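Hypothetical protein PAE2754 (Pyrobaculum aerophilum, PDB 1V8P) is a PIN-domain nuclease with slow exonuclease activity on single-stranded DNA, probably the magnesium-dependent ribonuclease toxin of a toxin-antitoxin pair. Local coordinates at residues A39-Y44 and S83-K88. The protein carries 1 engineered substitution. Sequence-based numbering, arbitrary orientation.
Sequences ALAAHY and SRHLKK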
loop_
_atom_site.group_PDB
_atom_site.type_symbol
_atom_site.label_atom_id
_atom_site.label_comp_id
_atom_site.label_asym_id
_atom_site.label_seq_id
_atom_site.Cartn_x
_atom_site.Cartn_y
_atom_site.Cartn_z
ATOM N N ALA C 39 -16.150 5.273 -10.232
ATOM C CA ALA C 39 -16.987 4.834 -11.350
ATOM C C ALA C 39 -18.024 5.919 -11.658
ATOM O O ALA C 39 -18.210 6.313 -12.808
ATOM C CB ALA C 39 -17.686 3.512 -11.010
ATOM N N LEU C 40 -18.684 6.402 -10.612
ATOM C CA LEU C 40 -19.693 7.440 -10.729
ATOM C C LEU C 40 -19.193 8.694 -11.446
ATOM O O LEU C 40 -19.970 9.385 -12.115
ATOM C CB LEU C 40 -20.192 7.827 -9.333
ATOM C CG LEU C 40 -21.032 6.783 -8.599
ATOM C CD1 LEU C 40 -21.214 7.187 -7.137
ATOM C CD2 LEU C 40 -22.371 6.630 -9.307
ATOM N N ALA C 41 -17.905 8.993 -11.298
ATOM C CA ALA C 41 -17.329 10.187 -11.914
ATOM C C ALA C 41 -17.638 10.314 -13.402
ATOM O O ALA C 41 -17.621 11.409 -13.942
ATOM C CB ALA C 41 -15.813 10.231 -11.682
ATOM N N ALA C 42 -17.929 9.196 -14.055
ATOM C CA ALA C 42 -18.237 9.194 -15.486
ATOM C C ALA C 42 -19.726 8.971 -15.757
ATOM O O ALA C 42 -20.106 8.540 -16.847
ATOM C CB ALA C 42 -17.419 8.113 -16.191
ATOM N N HIS C 43 -20.563 9.261 -14.769
ATOM C CA HIS C 43 -22.003 9.086 -14.914
ATOM C C HIS C 43 -22.726 10.223 -14.212
ATOM O O HIS C 43 -23.821 10.034 -13.689
ATOM C CB HIS C 43 -22.449 7.756 -14.294
ATOM C CG HIS C 43 -21.936 6.544 -15.010
ATOM N ND1 HIS C 43 -22.435 6.131 -16.228
ATOM C CD2 HIS C 43 -20.977 5.648 -14.673
ATOM C CE1 HIS C 43 -21.805 5.033 -16.607
ATOM N NE2 HIS C 43 -20.915 4.720 -15.681
ATOM N N TYR C 44 -22.101 11.397 -14.202
ATOM C CA TYR C 44 -22.658 12.590 -13.562
ATOM C C TYR C 44 -24.178 12.713 -13.697
ATOM O O TYR C 44 -24.896 12.735 -12.701
ATOM C CB TYR C 44 -22.019 13.842 -14.160
ATOM C CG TYR C 44 -22.075 15.058 -13.257
ATOM C CD1 TYR C 44 -21.184 15.197 -12.185
ATOM C CD2 TYR C 44 -22.993 16.087 -13.486
ATOM C CE1 TYR C 44 -21.201 16.336 -11.365
ATOM C CE2 TYR C 44 -23.020 17.233 -12.672
ATOM C CZ TYR C 44 -22.120 17.350 -11.616
ATOM O OH TYR C 44 -22.109 18.475 -10.820
ATOM N N SER C 83 -8.054 16.096 -12.546
ATOM C CA SER C 83 -8.102 16.382 -11.113
ATOM C C SER C 83 -9.138 17.449 -10.817
ATOM O O SER C 83 -9.734 17.456 -9.743
ATOM C CB SER C 83 -6.736 16.835 -10.591
ATOM O OG SER C 83 -6.487 18.189 -10.886
ATOM N N ARG C 84 -9.355 18.349 -11.775
ATOM C CA ARG C 84 -10.328 19.417 -11.605
ATOM C C ARG C 84 -11.716 18.829 -11.693
ATOM O O ARG C 84 -12.614 19.213 -10.947
ATOM C CB ARG C 84 -10.154 20.488 -12.675
ATOM C CG ARG C 84 -9.060 21.491 -12.357
ATOM C CD ARG C 84 -8.883 22.510 -13.493
ATOM N NE ARG C 84 -7.488 22.567 -13.936
ATOM C CZ ARG C 84 -7.052 22.047 -15.079
ATOM N NH1 ARG C 84 -7.908 21.443 -15.896
ATOM N NH2 ARG C 84 -5.760 22.113 -15.393
ATOM N N HIS C 85 -11.893 17.892 -12.612
ATOM C CA HIS C 85 -13.172 17.239 -12.766
ATOM C C HIS C 85 -13.479 16.438 -11.496
ATOM O O HIS C 85 -14.529 16.631 -10.877
ATOM C CB HIS C 85 -13.127 16.335 -13.989
ATOM C CG HIS C 85 -14.318 15.439 -14.130
ATOM N ND1 HIS C 85 -15.608 15.916 -14.180
ATOM C CD2 HIS C 85 -14.409 14.093 -14.247
ATOM C CE1 HIS C 85 -16.445 14.903 -14.320
ATOM N NE2 HIS C 85 -15.741 13.786 -14.365
ATOM N N LEU C 86 -12.547 15.566 -11.099
ATOM C CA LEU C 86 -12.700 14.732 -9.906
ATOM C C LEU C 86 -13.070 15.603 -8.707
ATOM O O LEU C 86 -13.827 15.197 -7.830
ATOM C CB LEU C 86 -11.386 13.990 -9.601
ATOM C CG LEU C 86 -11.382 12.613 -8.890
ATOM C CD1 LEU C 86 -10.097 12.460 -8.087
ATOM C CD2 LEU C 86 -12.571 12.453 -7.951
ATOM N N LYS C 87 -12.520 16.808 -8.683
ATOM C CA LYS C 87 -12.771 17.750 -7.601
ATOM C C LYS C 87 -14.235 18.177 -7.552
ATOM O O LYS C 87 -14.851 18.183 -6.483
ATOM C CB LYS C 87 -11.875 18.979 -7.779
ATOM C CG LYS C 87 -11.995 20.012 -6.690
ATOM C CD LYS C 87 -11.068 21.167 -6.968
ATOM C CE LYS C 87 -11.046 22.158 -5.822
ATOM N NZ LYS C 87 -9.990 23.183 -6.076
ATOM N N LYS C 88 -14.782 18.524 -8.715
ATOM C CA LYS C 88 -16.173 18.966 -8.829
ATOM C C LYS C 88 -17.098 17.830 -8.422
ATOM O O LYS C 88 -18.060 18.028 -7.683
ATOM C CB LYS C 88 -16.493 19.419 -10.272
ATOM C CG LYS C 88 -15.568 20.500 -10.811
ATOM C CD LYS C 88 -16.337 21.602 -11.518
ATOM C CE LYS C 88 -15.416 22.682 -12.083
ATOM N NZ LYS C 88 -14.652 22.167 -13.259
#
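Ala41 meets His85 at the surface of the subunit, through its backbone oxygen. Ala39 and Leu40, on helix 34-40, pack on Val148 of helix 148-156. From Leu40 to His43 the chain makes a type I beta turn, closed by His43 N on Leu40 O at 2.7 Å. The turn joins helix 34-40 to helix 44-48. The CB of Ala41 points toward helix 79-91, and its CA lies 6.8 Å from the CA of Leu86. The bond between the segments runs from NE2 of His85 to O of Ala41, 3.1 Å long. It is somewhat bent, with an N-H...O angle of 149°. The oxygen sits at the edge of the imidazole, close to the ring plane, while NE2 is tilted 32° from the plane of the carbonyl. This bond requires a proton on NE2. In His85, CG lies anti to the backbone N (chi1 171°), and the ring extends from the helix to the carbonyl.

Both segments belong to the PIN domain, in which helices flank a parallel four-stranded sheet. The Ala41 side chain is about 12 Å from that of Asp33, a predicted magnesium ligand, so this is packing away from the metal site. At Tyr44 the CB again points toward helix 79-91. Its ring packs edge-to-face with Trp47, whose NE1 gives a hydrogen bond to Leu40 O. Leu86, next to His85 in the chain, packs on Ala64 of helix 58-73 and on Leu101 of a second subunit.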